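5-carboxymethyl-2-hydroxymuconate semialdehyde dehydrogenase (Thermus thermophilus, PDB 2D4E) probably oxidises 5-carboxymethyl-2-hydroxymuconate semialdehyde to the corresponding carboxylic acid, with NAD as the electron acceptor. Local coordinates at residues A163-I169 with V242-T248; S179-I183 with L268-L272; I332-P337 with Y391-T395. All blocks are in the same frame, centred on the assembly; numbering follows the deposited sequence.

How the contacts relate
Contacts 1 and 2 meet in the NAD-binding part of the fold, their centres about 8 Å apart. They share one parallel sheet, where strand 267-271 runs beside strand 244-248, and both touch the NAD. Contact 1 is a buried strand pair held by backbone hydrogen bonds and aliphatic side chains. Contact 2 is equally buried but polar: a helix and a strand stand well apart, and long side chains from the helix, W181 and R182, reach across to the strand. Contact 3 lies about 36 Å centre to centre from contact 1 and about 29 Å from contact 2, farther from the middle of the chain. Its two loops are still largely buried, yet they rely on shape, with no hydrogen bond between them.

Contact 1 of 3, residues A163-I169 with V242-T248; sequences AGPVGII and VPLLTLT. With NAD (nicotinamide-adenine-dinucleotide), chain K.
V166, with chi1 in t, lays CG2 against L244 CB at 3.9 Å and CG1 against T246 CG2 at 3.7 Å. Strands 166-169 and 244-248 run parallel, their axes 4.5 Å apart at 14°, in register from V166-L244 to I169-L247. The backbone bonds are L244 N to P165 O (3.3 Å, weak), G167 N to L244 O (2.7 Å), T246 N to G167 O (2.9 Å), I169 N to T246 O (3.1 Å) and T248 N to I169 O (3.1 Å). These are neighbouring inner strands of the Rossmann-like NAD-binding sheet of aldehyde dehydrogenases, between strands 193-196 and 267-271. A side chain at G167 would collide with L245 CD2. G164 CA lies 4.1 Å from P243 CG, and phi/psi 138/174 itself calls for glycine. A water donates to I169 O at 2.8 Å and also bonds T246 OG1 at 2.9 Å. At the C-terminal strand ends, I169 CG2 reaches NAD C1B at 3.5 Å and T248 CG2 NAD C4N at 3.3 Å.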
loop_
_atom_site.group_PDB
_atom_site.type_symbol
_atom_site.label_atom_id
_atom_site.label_comp_id
_atom_site.label_asym_id
_atom_site.label_seq_id
_atom_site.Cartn_x
_atom_site.Cartn_y
_atom_site.Cartn_z
ATOM N N ALA C 163 -0.260 -5.530 20.140
ATOM C CA ALA C 163 0.034 -6.938 20.414
ATOM C C ALA C 163 0.214 -7.317 21.889
ATOM O O ALA C 163 -0.103 -8.442 22.280
ATOM C CB ALA C 163 1.250 -7.372 19.612
ATOM N N GLY C 164 0.721 -6.393 22.702
ATOM C CA GLY C 164 0.920 -6.680 24.115
ATOM C C GLY C 164 2.229 -6.152 24.683
ATOM O O GLY C 164 3.062 -5.645 23.935
ATOM N N PRO C 165 2.443 -6.259 26.009
ATOM C CA PRO C 165 3.673 -5.781 26.653
ATOM C C PRO C 165 4.934 -6.249 25.918
ATOM O O PRO C 165 5.010 -7.390 25.446
ATOM C CB PRO C 165 3.568 -6.361 28.063
ATOM C CG PRO C 165 2.083 -6.347 28.311
ATOM C CD PRO C 165 1.525 -6.856 27.000
ATOM N N VAL C 166 5.922 -5.364 25.830
ATOM C CA VAL C 166 7.163 -5.676 25.139
ATOM C C VAL C 166 8.382 -5.644 26.056
ATOM O O VAL C 166 8.627 -4.660 26.747
ATOM C CB VAL C 166 7.413 -4.684 23.972
ATOM C CG1 VAL C 166 8.646 -5.124 23.160
ATOM C CG2 VAL C 166 6.179 -4.609 23.078
ATOM N N GLY C 167 9.133 -6.740 26.059
ATOM C CA GLY C 167 10.344 -6.818 26.850
ATOM C C GLY C 167 11.448 -6.372 25.911
ATOM O O GLY C 167 11.700 -7.027 24.892
ATOM N N ILE C 168 12.093 -5.257 26.245
ATOM C CA ILE C 168 13.147 -4.682 25.414
ATOM C C ILE C 168 14.520 -4.890 26.052
ATOM O O ILE C 168 14.823 -4.320 27.103
ATOM C CB ILE C 168 12.851 -3.165 25.188
ATOM C CG1 ILE C 168 11.475 -3.023 24.528
ATOM C CG2 ILE C 168 13.932 -2.508 24.328
ATOM C CD1 ILE C 168 10.998 -1.592 24.329
ATOM N N ILE C 169 15.337 -5.727 25.415
ATOM C CA ILE C 169 16.678 -6.053 25.908
ATOM C C ILE C 169 17.727 -5.455 24.956
ATOM O O ILE C 169 17.830 -5.850 23.793
ATOM C CB ILE C 169 16.828 -7.584 26.024
ATOM C CG1 ILE C 169 15.676 -8.141 26.870
ATOM C CG2 ILE C 169 18.134 -7.939 26.668
ATOM C CD1 ILE C 169 15.649 -9.650 26.979
ATOM N N VAL C 242 4.834 -11.167 29.307
ATOM C CA VAL C 242 5.493 -10.325 28.305
ATOM C C VAL C 242 5.596 -11.128 27.009
ATOM O O VAL C 242 6.623 -11.740 26.715
ATOM C CB VAL C 242 6.901 -9.897 28.784
ATOM C CG1 VAL C 242 7.539 -8.950 27.769
ATOM C CG2 VAL C 242 6.794 -9.223 30.149
ATOM N N PRO C 243 4.520 -11.117 26.203
ATOM C CA PRO C 243 4.447 -11.845 24.932
ATOM C C PRO C 243 5.411 -11.425 23.830
ATOM O O PRO C 243 5.768 -12.241 22.981
ATOM C CB PRO C 243 2.983 -11.680 24.533
ATOM C CG PRO C 243 2.660 -10.308 25.048
ATOM C CD PRO C 243 3.311 -10.296 26.414
ATOM N N LEU C 244 5.836 -10.164 23.841
ATOM C CA LEU C 244 6.759 -9.665 22.823
ATOM C C LEU C 244 8.146 -9.346 23.384
ATOM O O LEU C 244 8.283 -8.822 24.496
ATOM C CB LEU C 244 6.178 -8.418 22.148
ATOM C CG LEU C 244 5.234 -8.625 20.958
ATOM C CD1 LEU C 244 4.020 -9.480 21.356
ATOM C CD2 LEU C 244 4.797 -7.259 20.444
ATOM N N LEU C 245 9.171 -9.658 22.599
ATOM C CA LEU C 245 10.545 -9.421 23.011
ATOM C C LEU C 245 11.392 -8.845 21.890
ATOM O O LEU C 245 11.407 -9.389 20.795
ATOM C CB LEU C 245 11.205 -10.731 23.448
ATOM C CG LEU C 245 10.697 -11.526 24.647
ATOM C CD1 LEU C 245 11.425 -12.858 24.681
ATOM C CD2 LEU C 245 10.929 -10.754 25.941
ATOM N N THR C 246 12.080 -7.739 22.148
ATOM C CA THR C 246 12.976 -7.197 21.136
ATOM C C THR C 246 14.367 -7.467 21.692
ATOM O O THR C 246 14.597 -7.358 22.896
ATOM C CB THR C 246 12.820 -5.666 20.926
ATOM O OG1 THR C 246 13.241 -4.973 22.105
ATOM C CG2 THR C 246 11.374 -5.303 20.611
ATOM N N LEU C 247 15.290 -7.847 20.826
ATOM C CA LEU C 247 16.643 -8.106 21.268
ATOM C C LEU C 247 17.634 -7.493 20.309
ATOM O O LEU C 247 17.553 -7.680 19.094
ATOM C CB LEU C 247 16.913 -9.608 21.379
ATOM C CG LEU C 247 18.386 -9.968 21.619
ATOM C CD1 LEU C 247 18.864 -9.398 22.955
ATOM C CD2 LEU C 247 18.550 -11.477 21.602
ATOM N N THR C 248 18.564 -6.738 20.870
ATOM C CA THR C 248 19.612 -6.116 20.093
ATOM C C THR C 248 20.888 -6.566 20.795
ATOM O O THR C 248 21.198 -6.112 21.899
ATOM C CB THR C 248 19.475 -4.589 20.108
ATOM O OG1 THR C 248 18.200 -4.223 19.565
ATOM C CG2 THR C 248 20.556 -3.952 19.262
HETATM P PA NAD K . 24.808 -9.159 24.478
HETATM O O1A NAD K . 25.467 -10.035 25.441
HETATM O O2A NAD K . 23.945 -9.906 23.547
HETATM O O5B NAD K . 23.870 -8.023 25.160
HETATM C C5B NAD K . 22.541 -7.624 24.687
HETATM C C4B NAD K . 21.574 -7.758 25.844
HETATM O O4B NAD K . 21.441 -9.184 26.034
HETATM C C3B NAD K . 22.105 -7.229 27.206
HETATM O O3B NAD K . 21.176 -6.288 27.783
HETATM C C2B NAD K . 22.283 -8.520 28.021
HETATM O O2B NAD K . 22.086 -8.330 29.441
HETATM C C1B NAD K . 21.256 -9.432 27.379
HETATM N N9A NAD K . 21.536 -10.836 27.615
HETATM C C8A NAD K . 22.746 -11.506 27.610
HETATM N N7A NAD K . 22.637 -12.829 27.876
HETATM C C5A NAD K . 21.263 -12.992 28.057
HETATM C C6A NAD K . 20.467 -14.158 28.369
HETATM N N6A NAD K . 20.992 -15.372 28.552
HETATM N N1A NAD K . 19.099 -13.960 28.478
HETATM C C2A NAD K . 18.559 -12.691 28.289
HETATM N N3A NAD K . 19.208 -11.570 28.004
HETATM C C4A NAD K . 20.563 -11.776 27.897
HETATM O O3 NAD K . 25.899 -8.382 23.756
HETATM P PN NAD K . 26.382 -6.883 23.567
HETATM O O1N NAD K . 27.813 -6.881 23.935
HETATM O O2N NAD K . 25.506 -5.990 24.343
HETATM O O5D NAD K . 26.213 -6.936 22.028
HETATM C C5D NAD K . 26.851 -6.141 21.059
HETATM C C4D NAD K . 26.238 -6.828 19.879
HETATM O O4D NAD K . 24.965 -6.251 19.514
HETATM C C3D NAD K . 27.101 -6.953 18.632
HETATM O O3D NAD K . 27.145 -8.299 18.116
HETATM C C2D NAD K . 26.423 -5.947 17.704
HETATM O O2D NAD K . 26.676 -6.274 16.322
HETATM C C1D NAD K . 24.977 -6.067 18.130
HETATM N N1N NAD K . 24.158 -4.903 17.755
HETATM C C2N NAD K . 23.301 -5.167 16.697
HETATM C C3N NAD K . 22.505 -4.113 16.274
HETATM C C7N NAD K . 21.538 -4.263 15.110
HETATM O O7N NAD K . 20.864 -3.300 14.790
HETATM N N7N NAD K . 21.447 -5.433 14.453
HETATM C C4N NAD K . 22.575 -2.792 16.915
HETATM C C5N NAD K . 23.503 -2.672 17.990
HETATM C C6N NAD K . 24.317 -3.666 18.460
HETATM O O HOH W 1 16.086 -4.756 21.844
#

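Contact 2 of 3, residues S179-I183 with L268-L272; sequences STWRI and LSPEL. With NAD (nicotinamide-adenine-dinucleotide), chain K.
Helix 175-188 follows the first strand of the Rossmann-like NAD-binding sheet and faces strand 267-271 at that sheet's edge within the chain. The short axes run at 154°, nearly antiparallel, and come no nearer than 12.3 Å, so long polar side chains span the gap; the nearest CA atoms, of R182 and S269, are 9.8 Å apart. Along the helix, W181 comes first, chi1 in t: its indole edge meets the E271 carboxylate, NE1 donating to E271 OE2 at 3.3 Å. R182 (chi1 and chi2 in m, chi3 in t) carries its guanidinium to the strand backbone. R182 NH1 donates to S269 OG at 3.0 Å (S269 chi1 in t) and weakly to S269 O at 3.2 Å. R182 NH2 forms a salt bridge to E271 OE1 at 2.9 Å, though its modelled place is less sure. R182 NH1 also makes a salt bridge to E486, a second carboxylate for the guanidinium, and T248 OG1 bonds both R182 NH2 and E271 OE1. E271 and L272 open the ELGGK sequence familiar in aldehyde dehydrogenases and line the nicotinamide end of the NAD: E271 CB lies 3.2 Å from NAD N7N, which donates to L272 O at 3.1 Å.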
loop_
_atom_site.group_PDB
_atom_site.type_symbol
_atom_site.label_atom_id
_atom_site.label_comp_id
_atom_site.label_asym_id
_atom_site.label_seq_id
_atom_site.Cartn_x
_atom_site.Cartn_y
_atom_site.Cartn_z
ATOM N N SER C 179 17.787 1.826 22.750
ATOM C CA SER C 179 16.636 1.468 23.570
ATOM C C SER C 179 15.416 2.257 23.105
ATOM O O SER C 179 14.328 1.701 22.987
ATOM C CB SER C 179 16.904 1.727 25.060
ATOM O OG SER C 179 17.045 3.111 25.340
ATOM N N THR C 180 15.603 3.544 22.822
ATOM C CA THR C 180 14.497 4.382 22.357
ATOM C C THR C 180 14.025 3.942 20.976
ATOM O O THR C 180 12.879 4.192 20.601
ATOM C CB THR C 180 14.882 5.881 22.304
ATOM O OG1 THR C 180 15.982 6.072 21.403
ATOM C CG2 THR C 180 15.261 6.376 23.694
ATOM N N TRP C 181 14.911 3.281 20.233
ATOM C CA TRP C 181 14.591 2.767 18.901
ATOM C C TRP C 181 13.433 1.758 18.996
ATOM O O TRP C 181 12.646 1.612 18.060
ATOM C CB TRP C 181 15.824 2.074 18.303
ATOM C CG TRP C 181 15.635 1.474 16.923
ATOM C CD1 TRP C 181 15.904 0.184 16.548
ATOM C CD2 TRP C 181 15.172 2.145 15.743
ATOM N NE1 TRP C 181 15.639 0.017 15.214
ATOM C CE2 TRP C 181 15.187 1.201 14.694
ATOM C CE3 TRP C 181 14.743 3.455 15.472
ATOM C CZ2 TRP C 181 14.792 1.522 13.388
ATOM C CZ3 TRP C 181 14.348 3.774 14.172
ATOM C CH2 TRP C 181 14.376 2.811 13.148
ATOM N N ARG C 182 13.335 1.070 20.130
ATOM C CA ARG C 182 12.287 0.068 20.336
ATOM C C ARG C 182 11.144 0.585 21.213
ATOM O O ARG C 182 9.970 0.258 20.993
ATOM C CB ARG C 182 12.885 -1.176 20.989
ATOM C CG ARG C 182 14.152 -1.687 20.315
ATOM C CD ARG C 182 13.884 -2.288 18.941
ATOM N NE ARG C 182 14.920 -3.271 18.625
ATOM C CZ ARG C 182 14.714 -4.385 17.929
ATOM N NH1 ARG C 182 13.508 -4.657 17.445
ATOM N NH2 ARG C 182 15.720 -5.223 17.713
ATOM N N ILE C 183 11.500 1.386 22.212
ATOM C CA ILE C 183 10.526 1.952 23.130
ATOM C C ILE C 183 9.524 2.858 22.427
ATOM O O ILE C 183 8.321 2.768 22.661
ATOM C CB ILE C 183 11.227 2.764 24.237
ATOM C CG1 ILE C 183 12.150 1.844 25.049
ATOM C CG2 ILE C 183 10.184 3.439 25.125
ATOM C CD1 ILE C 183 13.107 2.594 25.967
ATOM N N LEU C 268 9.518 -12.622 18.706
ATOM C CA LEU C 268 10.831 -11.989 18.833
ATOM C C LEU C 268 11.227 -11.143 17.621
ATOM O O LEU C 268 10.954 -11.508 16.476
ATOM C CB LEU C 268 11.886 -13.080 19.082
ATOM C CG LEU C 268 13.377 -12.736 19.199
ATOM C CD1 LEU C 268 13.617 -11.713 20.308
ATOM C CD2 LEU C 268 14.158 -14.012 19.493
ATOM N N SER C 269 11.872 -10.009 17.893
ATOM C CA SER C 269 12.345 -9.093 16.857
ATOM C C SER C 269 13.830 -8.855 17.112
ATOM O O SER C 269 14.224 -7.817 17.652
ATOM C CB SER C 269 11.586 -7.768 16.936
ATOM O OG SER C 269 12.086 -6.848 15.985
ATOM N N PRO C 270 14.680 -9.811 16.709
ATOM C CA PRO C 270 16.122 -9.693 16.919
ATOM C C PRO C 270 16.959 -8.963 15.878
ATOM O O PRO C 270 16.839 -9.200 14.680
ATOM C CB PRO C 270 16.555 -11.149 17.061
ATOM C CG PRO C 270 15.708 -11.818 16.018
ATOM C CD PRO C 270 14.335 -11.151 16.190
ATOM N N GLU C 271 17.809 -8.073 16.373
ATOM C CA GLU C 271 18.759 -7.314 15.562
ATOM C C GLU C 271 20.063 -7.817 16.174
ATOM O O GLU C 271 20.458 -7.401 17.266
ATOM C CB GLU C 271 18.570 -5.814 15.780
ATOM C CG GLU C 271 17.237 -5.294 15.247
ATOM C CD GLU C 271 17.007 -3.830 15.565
ATOM O OE1 GLU C 271 17.563 -3.358 16.576
ATOM O OE2 GLU C 271 16.258 -3.156 14.818
ATOM N N LEU C 272 20.703 -8.750 15.479
ATOM C CA LEU C 272 21.906 -9.384 15.991
ATOM C C LEU C 272 23.232 -8.940 15.366
ATOM O O LEU C 272 23.340 -7.829 14.845
ATOM C CB LEU C 272 21.718 -10.906 15.892
ATOM C CG LEU C 272 20.321 -11.359 16.379
ATOM C CD1 LEU C 272 20.121 -12.834 16.097
ATOM C CD2 LEU C 272 20.154 -11.073 17.877
HETATM P PA NAD K . 24.808 -9.159 24.478
HETATM O O1A NAD K . 25.467 -10.035 25.441
HETATM O O2A NAD K . 23.945 -9.906 23.547
HETATM O O5B NAD K . 23.870 -8.023 25.160
HETATM C C5B NAD K . 22.541 -7.624 24.687
HETATM C C4B NAD K . 21.574 -7.758 25.844
HETATM O O4B NAD K . 21.441 -9.184 26.034
HETATM C C3B NAD K . 22.105 -7.229 27.206
HETATM O O3B NAD K . 21.176 -6.288 27.783
HETATM C C2B NAD K . 22.283 -8.520 28.021
HETATM O O2B NAD K . 22.086 -8.330 29.441
HETATM C C1B NAD K . 21.256 -9.432 27.379
HETATM N N9A NAD K . 21.536 -10.836 27.615
HETATM C C8A NAD K . 22.746 -11.506 27.610
HETATM N N7A NAD K . 22.637 -12.829 27.876
HETATM C C5A NAD K . 21.263 -12.992 28.057
HETATM C C6A NAD K . 20.467 -14.158 28.369
HETATM N N6A NAD K . 20.992 -15.372 28.552
HETATM N N1A NAD K . 19.099 -13.960 28.478
HETATM C C2A NAD K . 18.559 -12.691 28.289
HETATM N N3A NAD K . 19.208 -11.570 28.004
HETATM C C4A NAD K . 20.563 -11.776 27.897
HETATM O O3 NAD K . 25.899 -8.382 23.756
HETATM P PN NAD K . 26.382 -6.883 23.567
HETATM O O1N NAD K . 27.813 -6.881 23.935
HETATM O O2N NAD K . 25.506 -5.990 24.343
HETATM O O5D NAD K . 26.213 -6.936 22.028
HETATM C C5D NAD K . 26.851 -6.141 21.059
HETATM C C4D NAD K . 26.238 -6.828 19.879
HETATM O O4D NAD K . 24.965 -6.251 19.514
HETATM C C3D NAD K . 27.101 -6.953 18.632
HETATM O O3D NAD K . 27.145 -8.299 18.116
HETATM C C2D NAD K . 26.423 -5.947 17.704
HETATM O O2D NAD K . 26.676 -6.274 16.322
HETATM C C1D NAD K . 24.977 -6.067 18.130
HETATM N N1N NAD K . 24.158 -4.903 17.755
HETATM C C2N NAD K . 23.301 -5.167 16.697
HETATM C C3N NAD K . 22.505 -4.113 16.274
HETATM C C7N NAD K . 21.538 -4.263 15.110
HETATM O O7N NAD K . 20.864 -3.300 14.790
HETATM N N7N NAD K . 21.447 -5.433 14.453
HETATM C C4N NAD K . 22.575 -2.792 16.915
HETATM C C5N NAD K . 23.503 -2.672 17.990
HETATM C C6N NAD K . 24.317 -3.666 18.460
#

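Contact 3 of 3, residues I332-P337 with Y391-T395; sequences IRVGHP and YLLPT
Two loops of the part of the aldehyde dehydrogenase fold built on the mixed sheet pack here: I332-P337, leaving helix 315-331, and Y391-T395, leading into strand 395-398. Both are largely extended, up to H336 in the first, and run roughly opposite ways, 151° apart end to end. The backbones stay well separated, with I332 and V334 7.4 Å by CA from P394 and L393 respectively, and no hydrogen bond joins them; the fit is one of shape.

V334 is the bump of the first loop. Its CA-to-CB bond points at the other loop and chi1 is in t, so the two methyls spread into the hollow between Y391 and P394: V334 CG1 meets Y391 CD2 at 3.9 Å, V334 CG2 meets P394 CD at 3.8 Å. P394 is a bump in its turn, its ring reaching between V334 and I332, whose CG2 lies 3.9 Å from P394 CG. F298 of helix 286-298 touches both I332 and P394, and I332 also packs on G514 of a second subunit.

At the other end, while L392 turns away towards helix 350-365, the Y391 ring (chi1 in m, chi2 87°) lies along the chain after V334. G335 is almost fully stretched, phi/psi -174/-169, and its O comes to the ring edge, 3.2 Å from Y391 CE2. The ring then ends beside the next two residues: Y391 OH is 3.5 Å from H336 CA and 3.7 Å from P337 CD.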
loop_
_atom_site.group_PDB
_atom_site.type_symbol
_atom_site.label_atom_id
_atom_site.label_comp_id
_atom_site.label_asym_id
_atom_site.label_seq_id
_atom_site.Cartn_x
_atom_site.Cartn_y
_atom_site.Cartn_z
ATOM N N ILE C 332 44.611 8.426 12.758
ATOM C CA ILE C 332 43.479 8.561 13.676
ATOM C C ILE C 332 43.935 8.953 15.088
ATOM O O ILE C 332 44.780 8.283 15.680
ATOM C CB ILE C 332 42.666 7.241 13.754
ATOM C CG1 ILE C 332 42.005 6.962 12.399
ATOM C CG2 ILE C 332 41.622 7.329 14.855
ATOM C CD1 ILE C 332 41.309 5.627 12.304
ATOM N N ARG C 333 43.373 10.040 15.618
ATOM C CA ARG C 333 43.720 10.514 16.954
ATOM C C ARG C 333 42.988 9.716 18.036
ATOM O O ARG C 333 41.751 9.702 18.092
ATOM C CB ARG C 333 43.388 12.008 17.096
ATOM C CG ARG C 333 44.213 12.930 16.185
ATOM C CD ARG C 333 43.943 14.402 16.476
ATOM N NE ARG C 333 42.569 14.788 16.166
ATOM C CZ ARG C 333 42.112 15.033 14.940
ATOM N NH1 ARG C 333 42.926 14.961 13.894
ATOM N NH2 ARG C 333 40.842 15.371 14.759
ATOM N N VAL C 334 43.764 9.055 18.891
ATOM C CA VAL C 334 43.225 8.242 19.976
ATOM C C VAL C 334 43.359 9.020 21.280
ATOM O O VAL C 334 44.432 9.534 21.599
ATOM C CB VAL C 334 43.994 6.899 20.090
ATOM C CG1 VAL C 334 43.416 6.042 21.210
ATOM C CG2 VAL C 334 43.926 6.152 18.757
ATOM N N GLY C 335 42.267 9.120 22.027
ATOM C CA GLY C 335 42.313 9.860 23.273
ATOM C C GLY C 335 41.047 9.775 24.101
ATOM O O GLY C 335 40.155 8.976 23.821
ATOM N N HIS C 336 40.976 10.621 25.123
ATOM C CA HIS C 336 39.846 10.657 26.037
ATOM C C HIS C 336 38.535 11.082 25.372
ATOM O O HIS C 336 38.512 11.969 24.516
ATOM C CB HIS C 336 40.178 11.592 27.209
ATOM C CG HIS C 336 39.246 11.455 28.371
ATOM N ND1 HIS C 336 37.934 11.875 28.328
ATOM C CD2 HIS C 336 39.429 10.913 29.598
ATOM C CE1 HIS C 336 37.348 11.597 29.479
ATOM N NE2 HIS C 336 38.232 11.012 30.266
ATOM N N PRO C 337 37.420 10.447 25.765
ATOM C CA PRO C 337 36.095 10.752 25.210
ATOM C C PRO C 337 35.690 12.219 25.351
ATOM O O PRO C 337 34.982 12.750 24.500
ATOM C CB PRO C 337 35.165 9.826 25.999
ATOM C CG PRO C 337 36.037 8.657 26.313
ATOM C CD PRO C 337 37.337 9.329 26.721
ATOM N N TYR C 391 42.001 1.337 25.796
ATOM C CA TYR C 391 42.299 1.853 24.465
ATOM C C TYR C 391 43.017 0.886 23.530
ATOM O O TYR C 391 44.054 0.310 23.873
ATOM C CB TYR C 391 43.125 3.138 24.568
ATOM C CG TYR C 391 42.432 4.279 25.287
ATOM C CD1 TYR C 391 42.503 4.409 26.680
ATOM C CD2 TYR C 391 41.711 5.234 24.575
ATOM C CE1 TYR C 391 41.871 5.469 27.342
ATOM C CE2 TYR C 391 41.079 6.293 25.224
ATOM C CZ TYR C 391 41.160 6.407 26.602
ATOM O OH TYR C 391 40.514 7.453 27.229
ATOM N N LEU C 392 42.455 0.725 22.338
ATOM C CA LEU C 392 43.043 -0.142 21.331
ATOM C C LEU C 392 43.368 0.716 20.119
ATOM O O LEU C 392 42.581 1.581 19.731
ATOM C CB LEU C 392 42.070 -1.248 20.910
ATOM C CG LEU C 392 42.674 -2.208 19.872
ATOM C CD1 LEU C 392 43.719 -3.097 20.551
ATOM C CD2 LEU C 392 41.588 -3.056 19.235
ATOM N N LEU C 393 44.533 0.488 19.531
ATOM C CA LEU C 393 44.930 1.238 18.351
ATOM C C LEU C 393 44.115 0.770 17.147
ATOM O O LEU C 393 43.831 -0.424 17.001
ATOM C CB LEU C 393 46.416 1.034 18.063
ATOM C CG LEU C 393 47.461 1.606 19.018
ATOM C CD1 LEU C 393 48.825 1.033 18.656
ATOM C CD2 LEU C 393 47.473 3.129 18.924
ATOM N N PRO C 394 43.695 1.710 16.284
ATOM C CA PRO C 394 42.932 1.288 15.108
ATOM C C PRO C 394 43.819 0.243 14.422
ATOM O O PRO C 394 45.019 0.461 14.239
ATOM C CB PRO C 394 42.799 2.584 14.326
ATOM C CG PRO C 394 42.592 3.588 15.433
ATOM C CD PRO C 394 43.642 3.179 16.450
ATOM N N THR C 395 43.227 -0.887 14.054
ATOM C CA THR C 395 43.966 -2.002 13.467
ATOM C C THR C 395 43.529 -2.428 12.063
ATOM O O THR C 395 42.340 -2.498 11.768
ATOM C CB THR C 395 43.861 -3.220 14.420
ATOM O OG1 THR C 395 44.314 -2.833 15.724
ATOM C CG2 THR C 395 44.702 -4.399 13.917
#